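Side-chain contacts in TetR family Transcriptional regulator (Streptococcus agalactiae 2603V/R, PDB 3KKC), which probably binds DNA as a TetR-family transcriptional regulator, through an N-terminal helix-turn-helix joined to an all-helical C-terminal region: residues A[111-114]-A[115-119]; A[154-158]-A[159-163]; A[44-47]-A[48-52]. One frame throughout, in Å; residues are numbered along the deposited sequence.

Contact 1. Residues A[111-114]-A[115-119]; sequences LRFR and SELEH
Phe113 O is gripped by two backbone donors, Leu117 N at 3.2 Å from Phe113 O in a nearly straight bond (168°) and Glu116 N in a weak one. The first is the i to i+4 bond of an alpha helix, helix 107-129 of the C-terminal region; the second spans only three residues. Side chains four apart meet on three flanks of this helix. Leu117 lays its CD1 over one face of the Phe113 ring, a CH-pi contact 4.0 Å from the ring centroid and offset toward the rim by CE2 and CZ. The ring is brought there by a chi1 of 175°, which sets CG beside its own carbonyl carbon. Phe72 and, from helix 137-157, Phe148 extend this buried side. On another flank Arg112 and Glu116 run side by side, both chains bent, into a long salt bridge of 3.4 Å from Arg112 NH1 to Glu116 OE2. Arg114, extended from CG to NE, packs on Leu145 and Ile149 of helix 137-157 and forms a long salt bridge with Glu118, whose OE1 is paired with Lys141. The other carboxylate oxygen, Glu118 OE2, lies 3.4 Å from Arg114 NH1 at the edge of a guanidinium turned 89° from the carboxylate plane.

Contact 2. Residues A[154-158]-A[159-163]; sequences WWLHQ and RQKMT
Trp155 gives its indole NE1-H to the carbonyl of Met162, a selenomethionine, with 2.9 Å between Trp155 NE1 and Met162 O. The acceptor lies close to the ring plane. Lys161 crosses this indole at about a right angle. Its first torsion is nearly eclipsed (chi1 12°), its CB sits 3.3 Å from Trp155 NE1, and a bend at chi3 (73°) turns the chain end back over the six-membered ring, where Lys161 NZ stands 4.7 Å from the centroid and 9° off the normal in a cation-pi contact. The same ammonium rests 3.4 Å from Leu156 CD2. Arg159, bent at chi2 and chi3, folds one guanidinium face over the carbonyl carbons of His157 and Gln158. The bent Met162 chain carries Met162 CE to the edge of the Trp154 ring, 4.1 Å from Trp154 CH2. Gln158, folded at chi2, lays its CG over the centre of one face of Trp154; the second subunit adds its Gln142 against Trp154 and its Asp138 against Gln158. Together these side chains fasten the turn between helix 137-157 and helix 164-175, whose N-cap is Thr163. The indole thus serves as both N-H donor and pi surface, which probably offsets part of the cost of holding the lysine charge against the Leu156 methyl.

Contact 3. Residues A[44-47]-A[48-52]; sequences VGRS and TFYSH
From Gly45, the N-cap, the backbone turns into the short helix 46-49, where Phe49 N bonds to Gly45 O at 3.3 Å in a nearly straight line (173°) and Tyr50 N makes a weaker bond to Arg46 O. The Thr48 hydroxyl meets the same N-cap carbonyl: its OG1 gives a weak hydrogen bond to Gly45 O and also lies 3.2 Å from Val44 CG2. That methyl is the Val44 branch anti to the backbone N, and on the inner side Val44 and Phe49 both rest against Ile17 of helix 4-24. Residues 44-52 belong to the predicted helix-turn-helix, and their position after helix 35-42 is consistent with the recognition helix of TetR-family repressors. On another flank Arg46 and Tyr50 lie side by side and point the same way, the guanidinium and ring planes 42° apart. The Arg46 chain bends at chi2 and runs along the Tyr50 edge: Arg46 CG lies in the ring plane, and Arg46 NE comes 3.1 Å from Tyr50 CE2, which sits at the edge of the guanidinium. Phe49 CD2 lies over the centre of one face of the Tyr50 ring. Further along, Thr48 O accepts from both Ser51 N and Ser51 OG, the hydroxyl at 2.6 Å from Thr48 O lying in the carbonyl plane on a lone pair.

How the contacts relate
Along the chain the order is contact 3, contact 1, contact 2, strictly in series, so none nests in or crosses another. Contact 3, in the predicted helix-turn-helix, is the short helix 46-49 with its flanking residues; it closes no long loop and packs beside helices 4-24 and 35-42. Contact 1 is a continuous piece of helix 107-129 and closes no loop; its side chains touch Phe72 and Lys73, which follow helix 57-71, and helices 57-71 and 137-157. Contact 2 closes the turn that leads from helix 137-157 into helix 164-175, and also touches the second subunit. Contacts 1 and 2 both belong to the C-terminal region, their nearest atoms about 8 Å apart, whereas contacts 2 and 3 lie on opposite sides of the chain's centre.

Contact 1. Residues A[111-114]-A[115-119]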
loop_
_atom_site.group_PDB
_atom_site.type_symbol
_atom_site.label_atom_id
_atom_site.label_comp_id
_atom_site.label_asym_id
_atom_site.label_seq_id
_atom_site.Cartn_x
_atom_site.Cartn_y
_atom_site.Cartn_z
ATOM N N LEU A 111 -10.825 0.715 -1.042
ATOM C CA LEU A 111 -11.429 -0.338 -1.833
ATOM C C LEU A 111 -12.407 0.268 -2.813
ATOM O O LEU A 111 -12.285 0.095 -4.017
ATOM C CB LEU A 111 -12.133 -1.361 -0.928
ATOM C CG LEU A 111 -11.824 -2.834 -1.227
ATOM C CD1 LEU A 111 -12.536 -3.791 -0.250
ATOM C CD2 LEU A 111 -12.160 -3.195 -2.672
ATOM N N ARG A 112 -13.385 0.994 -2.294
ATOM C CA ARG A 112 -14.400 1.590 -3.146
ATOM C C ARG A 112 -13.799 2.609 -4.128
ATOM O O ARG A 112 -14.311 2.791 -5.243
ATOM C CB ARG A 112 -15.538 2.175 -2.306
ATOM C CG ARG A 112 -16.679 1.170 -2.044
ATOM C CD ARG A 112 -17.588 0.978 -3.278
ATOM N NE ARG A 112 -17.830 2.227 -4.020
ATOM C CZ ARG A 112 -18.487 3.302 -3.543
ATOM N NH1 ARG A 112 -18.664 4.386 -4.308
ATOM N NH2 ARG A 112 -18.975 3.308 -2.298
ATOM N N PHE A 113 -12.695 3.234 -3.727
ATOM C CA PHE A 113 -12.030 4.206 -4.572
ATOM C C PHE A 113 -11.325 3.487 -5.715
ATOM O O PHE A 113 -11.465 3.862 -6.875
ATOM C CB PHE A 113 -11.055 5.038 -3.749
ATOM C CG PHE A 113 -10.222 5.993 -4.557
ATOM C CD1 PHE A 113 -10.816 6.920 -5.415
ATOM C CD2 PHE A 113 -8.841 5.994 -4.435
ATOM C CE1 PHE A 113 -10.029 7.817 -6.161
ATOM C CE2 PHE A 113 -8.057 6.896 -5.170
ATOM C CZ PHE A 113 -8.654 7.804 -6.026
ATOM N N ARG A 114 -10.581 2.432 -5.407
ATOM C CA ARG A 114 -9.924 1.698 -6.471
ATOM C C ARG A 114 -10.975 1.185 -7.447
ATOM O O ARG A 114 -10.728 1.100 -8.643
ATOM C CB ARG A 114 -9.071 0.555 -5.930
ATOM C CG ARG A 114 -8.105 -0.023 -6.962
ATOM C CD ARG A 114 -6.876 -0.656 -6.293
ATOM N NE ARG A 114 -5.906 -1.165 -7.267
ATOM C CZ ARG A 114 -6.218 -1.936 -8.314
ATOM N NH1 ARG A 114 -7.483 -2.285 -8.539
ATOM N NH2 ARG A 114 -5.268 -2.371 -9.133
ATOM N N SER A 115 -12.160 0.872 -6.948
ATOM C CA SER A 115 -13.192 0.322 -7.811
ATOM C C SER A 115 -13.800 1.358 -8.750
ATOM O O SER A 115 -14.244 1.026 -9.845
ATOM C CB SER A 115 -14.283 -0.356 -6.987
ATOM O OG SER A 115 -15.424 -0.619 -7.784
ATOM N N GLU A 116 -13.829 2.615 -8.329
ATOM C CA GLU A 116 -14.332 3.671 -9.205
ATOM C C GLU A 116 -13.333 3.941 -10.331
ATOM O O GLU A 116 -13.711 4.018 -11.503
ATOM C CB GLU A 116 -14.657 4.943 -8.415
ATOM C CG GLU A 116 -15.775 4.753 -7.390
ATOM C CD GLU A 116 -17.148 4.550 -8.029
ATOM O OE1 GLU A 116 -17.451 5.250 -9.032
ATOM O OE2 GLU A 116 -17.925 3.706 -7.517
ATOM N N LEU A 117 -12.059 4.070 -9.963
ATOM C CA LEU A 117 -10.962 4.103 -10.923
ATOM C C LEU A 117 -11.073 3.001 -11.973
ATOM O O LEU A 117 -10.880 3.254 -13.146
ATOM C CB LEU A 117 -9.622 4.019 -10.202
ATOM C CG LEU A 117 -9.266 5.221 -9.316
ATOM C CD1 LEU A 117 -8.023 4.930 -8.466
ATOM C CD2 LEU A 117 -9.057 6.463 -10.169
ATOM N N GLU A 118 -11.426 1.794 -11.565
ATOM C CA GLU A 118 -11.580 0.700 -12.518
ATOM C C GLU A 118 -12.694 0.928 -13.524
ATOM O O GLU A 118 -12.647 0.408 -14.633
ATOM C CB GLU A 118 -11.871 -0.628 -11.812
ATOM C CG GLU A 118 -10.681 -1.343 -11.256
ATOM C CD GLU A 118 -11.002 -2.791 -10.893
ATOM O OE1 GLU A 118 -11.825 -3.416 -11.608
ATOM O OE2 GLU A 118 -10.431 -3.304 -9.898
ATOM N N HIS A 119 -13.719 1.665 -13.135
ATOM C CA HIS A 119 -14.909 1.784 -13.968
ATOM C C HIS A 119 -14.876 3.050 -14.819
ATOM O O HIS A 119 -15.383 3.080 -15.950
ATOM C CB HIS A 119 -16.150 1.776 -13.078
ATOM C CG HIS A 119 -17.443 1.837 -13.829
ATOM N ND1 HIS A 119 -17.993 0.738 -14.456
ATOM C CD2 HIS A 119 -18.313 2.858 -14.026
ATOM C CE1 HIS A 119 -19.141 1.079 -15.015
ATOM N NE2 HIS A 119 -19.357 2.361 -14.771
#

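Contact 2. Residues A[154-158]-A[159-163]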
loop_
_atom_site.group_PDB
_atom_site.type_symbol
_atom_site.label_atom_id
_atom_site.label_comp_id
_atom_site.label_asym_id
_atom_site.label_seq_id
_atom_site.Cartn_x
_atom_site.Cartn_y
_atom_site.Cartn_z
ATOM N N TRP A 154 1.703 9.728 -2.984
ATOM C CA TRP A 154 3.031 10.296 -2.787
ATOM C C TRP A 154 2.944 11.841 -2.860
ATOM O O TRP A 154 3.526 12.566 -2.038
ATOM C CB TRP A 154 4.016 9.695 -3.816
ATOM C CG TRP A 154 5.245 10.508 -3.985
ATOM C CD1 TRP A 154 6.387 10.424 -3.246
ATOM C CD2 TRP A 154 5.452 11.579 -4.937
ATOM N NE1 TRP A 154 7.300 11.373 -3.681
ATOM C CE2 TRP A 154 6.750 12.095 -4.712
ATOM C CE3 TRP A 154 4.669 12.146 -5.945
ATOM C CZ2 TRP A 154 7.296 13.167 -5.480
ATOM C CZ3 TRP A 154 5.215 13.236 -6.722
ATOM C CH2 TRP A 154 6.514 13.720 -6.472
ATOM N N TRP A 155 2.186 12.317 -3.843
ATOM C CA TRP A 155 1.999 13.736 -4.101
ATOM C C TRP A 155 1.330 14.418 -2.898
ATOM O O TRP A 155 1.722 15.511 -2.487
ATOM C CB TRP A 155 1.154 13.881 -5.372
ATOM C CG TRP A 155 0.786 15.283 -5.789
ATOM C CD1 TRP A 155 1.636 16.325 -6.033
ATOM C CD2 TRP A 155 -0.537 15.775 -6.060
ATOM N NE1 TRP A 155 0.925 17.428 -6.414
ATOM C CE2 TRP A 155 -0.409 17.119 -6.443
ATOM C CE3 TRP A 155 -1.817 15.204 -6.010
ATOM C CZ2 TRP A 155 -1.513 17.909 -6.779
ATOM C CZ3 TRP A 155 -2.909 15.986 -6.345
ATOM C CH2 TRP A 155 -2.750 17.324 -6.724
ATOM N N LEU A 156 0.341 13.749 -2.319
ATOM C CA LEU A 156 -0.363 14.277 -1.157
ATOM C C LEU A 156 0.517 14.358 0.111
ATOM O O LEU A 156 0.277 15.205 0.981
ATOM C CB LEU A 156 -1.656 13.475 -0.905
ATOM C CG LEU A 156 -2.723 13.584 -2.011
ATOM C CD1 LEU A 156 -3.820 12.551 -1.869
ATOM C CD2 LEU A 156 -3.357 14.976 -2.063
ATOM N N HIS A 157 1.524 13.487 0.223
ATOM C CA HIS A 157 2.450 13.547 1.362
ATOM C C HIS A 157 3.454 14.658 1.142
ATOM O O HIS A 157 4.206 15.014 2.045
ATOM C CB HIS A 157 3.260 12.258 1.524
ATOM C CG HIS A 157 2.482 11.094 2.047
ATOM N ND1 HIS A 157 2.070 10.054 1.240
ATOM C CD2 HIS A 157 2.076 10.784 3.301
ATOM C CE1 HIS A 157 1.425 9.163 1.971
ATOM N NE2 HIS A 157 1.416 9.581 3.226
ATOM N N GLN A 158 3.500 15.175 -0.081
ATOM C CA GLN A 158 4.479 16.191 -0.434
ATOM C C GLN A 158 4.098 17.548 0.147
ATOM O O GLN A 158 2.951 17.988 0.021
ATOM C CB GLN A 158 4.625 16.283 -1.950
ATOM C CG GLN A 158 5.277 15.064 -2.593
ATOM C CD GLN A 158 6.748 14.914 -2.217
ATOM O OE1 GLN A 158 7.112 14.004 -1.467
ATOM N NE2 GLN A 158 7.600 15.812 -2.740
ATOM N N ARG A 159 5.073 18.188 0.794
ATOM C CA ARG A 159 4.904 19.494 1.424
ATOM C C ARG A 159 4.960 20.578 0.360
ATOM O O ARG A 159 4.264 21.590 0.441
ATOM C CB ARG A 159 6.002 19.723 2.468
ATOM C CG ARG A 159 5.692 19.252 3.905
ATOM C CD ARG A 159 4.859 17.976 3.985
ATOM N NE ARG A 159 3.431 18.249 3.822
ATOM C CZ ARG A 159 2.462 17.357 4.028
ATOM N NH1 ARG A 159 2.761 16.125 4.423
ATOM N NH2 ARG A 159 1.192 17.703 3.849
ATOM N N GLN A 160 5.798 20.357 -0.645
ATOM C CA GLN A 160 5.824 21.222 -1.816
ATOM C C GLN A 160 5.380 20.408 -3.012
ATOM O O GLN A 160 6.167 19.657 -3.579
ATOM C CB GLN A 160 7.223 21.778 -2.049
ATOM C CG GLN A 160 7.849 22.459 -0.830
ATOM C CD GLN A 160 6.977 23.549 -0.244
ATOM O OE1 GLN A 160 7.172 23.967 0.898
ATOM N NE2 GLN A 160 6.006 24.017 -1.023
ATOM N N LYS A 161 4.109 20.538 -3.378
ATOM C CA LYS A 161 3.516 19.676 -4.396
ATOM C C LYS A 161 3.390 20.376 -5.740
ATOM O O LYS A 161 3.050 21.558 -5.807
ATOM C CB LYS A 161 2.150 19.165 -3.940
ATOM C CG LYS A 161 1.632 19.874 -2.712
ATOM C CD LYS A 161 0.188 19.508 -2.435
ATOM C CE LYS A 161 0.068 18.098 -1.909
ATOM N NZ LYS A 161 -1.358 17.678 -1.883
HETATM N N MSE A 162 3.680 19.641 -6.808
HETATM C CA MSE A 162 3.522 20.174 -8.149
HETATM C C MSE A 162 2.051 20.512 -8.446
HETATM O O MSE A 162 1.143 20.036 -7.761
HETATM C CB MSE A 162 4.113 19.208 -9.182
HETATM C CG MSE A 162 3.908 17.740 -8.864
HETATM SE SE MSE A 162 4.968 16.537 -9.980
HETATM C CE MSE A 162 6.712 16.847 -9.168
ATOM N N THR A 163 1.827 21.361 -9.444
ATOM C CA THR A 163 0.471 21.733 -9.815
ATOM C C THR A 163 -0.204 20.471 -10.291
ATOM O O THR A 163 0.466 19.573 -10.793
ATOM C CB THR A 163 0.463 22.759 -10.959
ATOM O OG1 THR A 163 0.885 22.117 -12.172
ATOM C CG2 THR A 163 1.400 23.924 -10.639
#

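Contact 3. Residues A[44-47]-A[48-52]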
loop_
_atom_site.group_PDB
_atom_site.type_symbol
_atom_site.label_atom_id
_atom_site.label_comp_id
_atom_site.label_asym_id
_atom_site.label_seq_id
_atom_site.Cartn_x
_atom_site.Cartn_y
_atom_site.Cartn_z
ATOM N N VAL A 44 -25.723 17.677 18.628
ATOM C CA VAL A 44 -26.970 16.936 18.648
ATOM C C VAL A 44 -26.764 15.650 19.442
ATOM O O VAL A 44 -25.755 14.970 19.280
ATOM C CB VAL A 44 -27.476 16.631 17.226
ATOM C CG1 VAL A 44 -26.575 15.615 16.547
ATOM C CG2 VAL A 44 -28.918 16.144 17.269
ATOM N N GLY A 45 -27.721 15.330 20.305
ATOM C CA GLY A 45 -27.576 14.221 21.229
ATOM C C GLY A 45 -27.576 12.838 20.608
ATOM O O GLY A 45 -27.918 12.663 19.441
ATOM N N ARG A 46 -27.200 11.855 21.424
ATOM C CA ARG A 46 -27.096 10.446 21.034
ATOM C C ARG A 46 -28.371 9.874 20.402
ATOM O O ARG A 46 -28.305 9.093 19.448
ATOM C CB ARG A 46 -26.690 9.608 22.258
ATOM C CG ARG A 46 -26.564 8.130 21.999
ATOM C CD ARG A 46 -25.144 7.648 22.229
ATOM N NE ARG A 46 -25.001 6.242 21.869
ATOM C CZ ARG A 46 -24.331 5.347 22.590
ATOM N NH1 ARG A 46 -23.731 5.715 23.716
ATOM N NH2 ARG A 46 -24.259 4.083 22.185
ATOM N N SER A 47 -29.528 10.265 20.934
ATOM C CA SER A 47 -30.812 9.713 20.495
ATOM C C SER A 47 -31.177 10.112 19.063
ATOM O O SER A 47 -31.640 9.287 18.276
ATOM C CB SER A 47 -31.932 10.121 21.460
ATOM O OG SER A 47 -32.151 11.522 21.428
ATOM N N THR A 48 -30.970 11.381 18.735
ATOM C CA THR A 48 -31.330 11.887 17.418
ATOM C C THR A 48 -30.354 11.433 16.308
ATOM O O THR A 48 -30.780 11.047 15.217
ATOM C CB THR A 48 -31.510 13.420 17.444
ATOM O OG1 THR A 48 -30.811 13.959 18.572
ATOM C CG2 THR A 48 -32.989 13.777 17.562
ATOM N N PHE A 49 -29.052 11.471 16.588
ATOM C CA PHE A 49 -28.071 10.888 15.674
ATOM C C PHE A 49 -28.593 9.559 15.165
ATOM O O PHE A 49 -28.749 9.370 13.964
ATOM C CB PHE A 49 -26.709 10.678 16.359
ATOM C CG PHE A 49 -25.772 9.776 15.591
ATOM C CD1 PHE A 49 -25.199 10.191 14.394
ATOM C CD2 PHE A 49 -25.466 8.511 16.061
ATOM C CE1 PHE A 49 -24.337 9.352 13.676
ATOM C CE2 PHE A 49 -24.607 7.667 15.355
ATOM C CZ PHE A 49 -24.048 8.091 14.163
ATOM N N TYR A 50 -28.879 8.645 16.089
ATOM C CA TYR A 50 -29.330 7.300 15.725
ATOM C C TYR A 50 -30.675 7.282 14.988
ATOM O O TYR A 50 -31.109 6.233 14.517
ATOM C CB TYR A 50 -29.374 6.371 16.949
ATOM C CG TYR A 50 -28.019 5.855 17.394
ATOM C CD1 TYR A 50 -27.266 5.016 16.580
ATOM C CD2 TYR A 50 -27.501 6.189 18.636
ATOM C CE1 TYR A 50 -26.027 4.539 16.988
ATOM C CE2 TYR A 50 -26.264 5.713 19.056
ATOM C CZ TYR A 50 -25.532 4.891 18.229
ATOM O OH TYR A 50 -24.305 4.420 18.648
ATOM N N SER A 51 -31.325 8.438 14.884
ATOM C CA SER A 51 -32.566 8.547 14.120
ATOM C C SER A 51 -32.296 8.911 12.658
ATOM O O SER A 51 -33.219 8.972 11.840
ATOM C CB SER A 51 -33.462 9.621 14.717
ATOM O OG SER A 51 -33.170 10.862 14.101
ATOM N N HIS A 52 -31.031 9.180 12.344
ATOM C CA HIS A 52 -30.617 9.504 10.979
ATOM C C HIS A 52 -29.614 8.501 10.421
ATOM O O HIS A 52 -29.557 8.281 9.208
ATOM C CB HIS A 52 -29.995 10.894 10.925
ATOM C CG HIS A 52 -30.989 12.002 11.036
ATOM N ND1 HIS A 52 -30.918 12.969 12.014
ATOM C CD2 HIS A 52 -32.083 12.293 10.293
ATOM C CE1 HIS A 52 -31.923 13.814 11.866
ATOM N NE2 HIS A 52 -32.642 13.426 10.828
#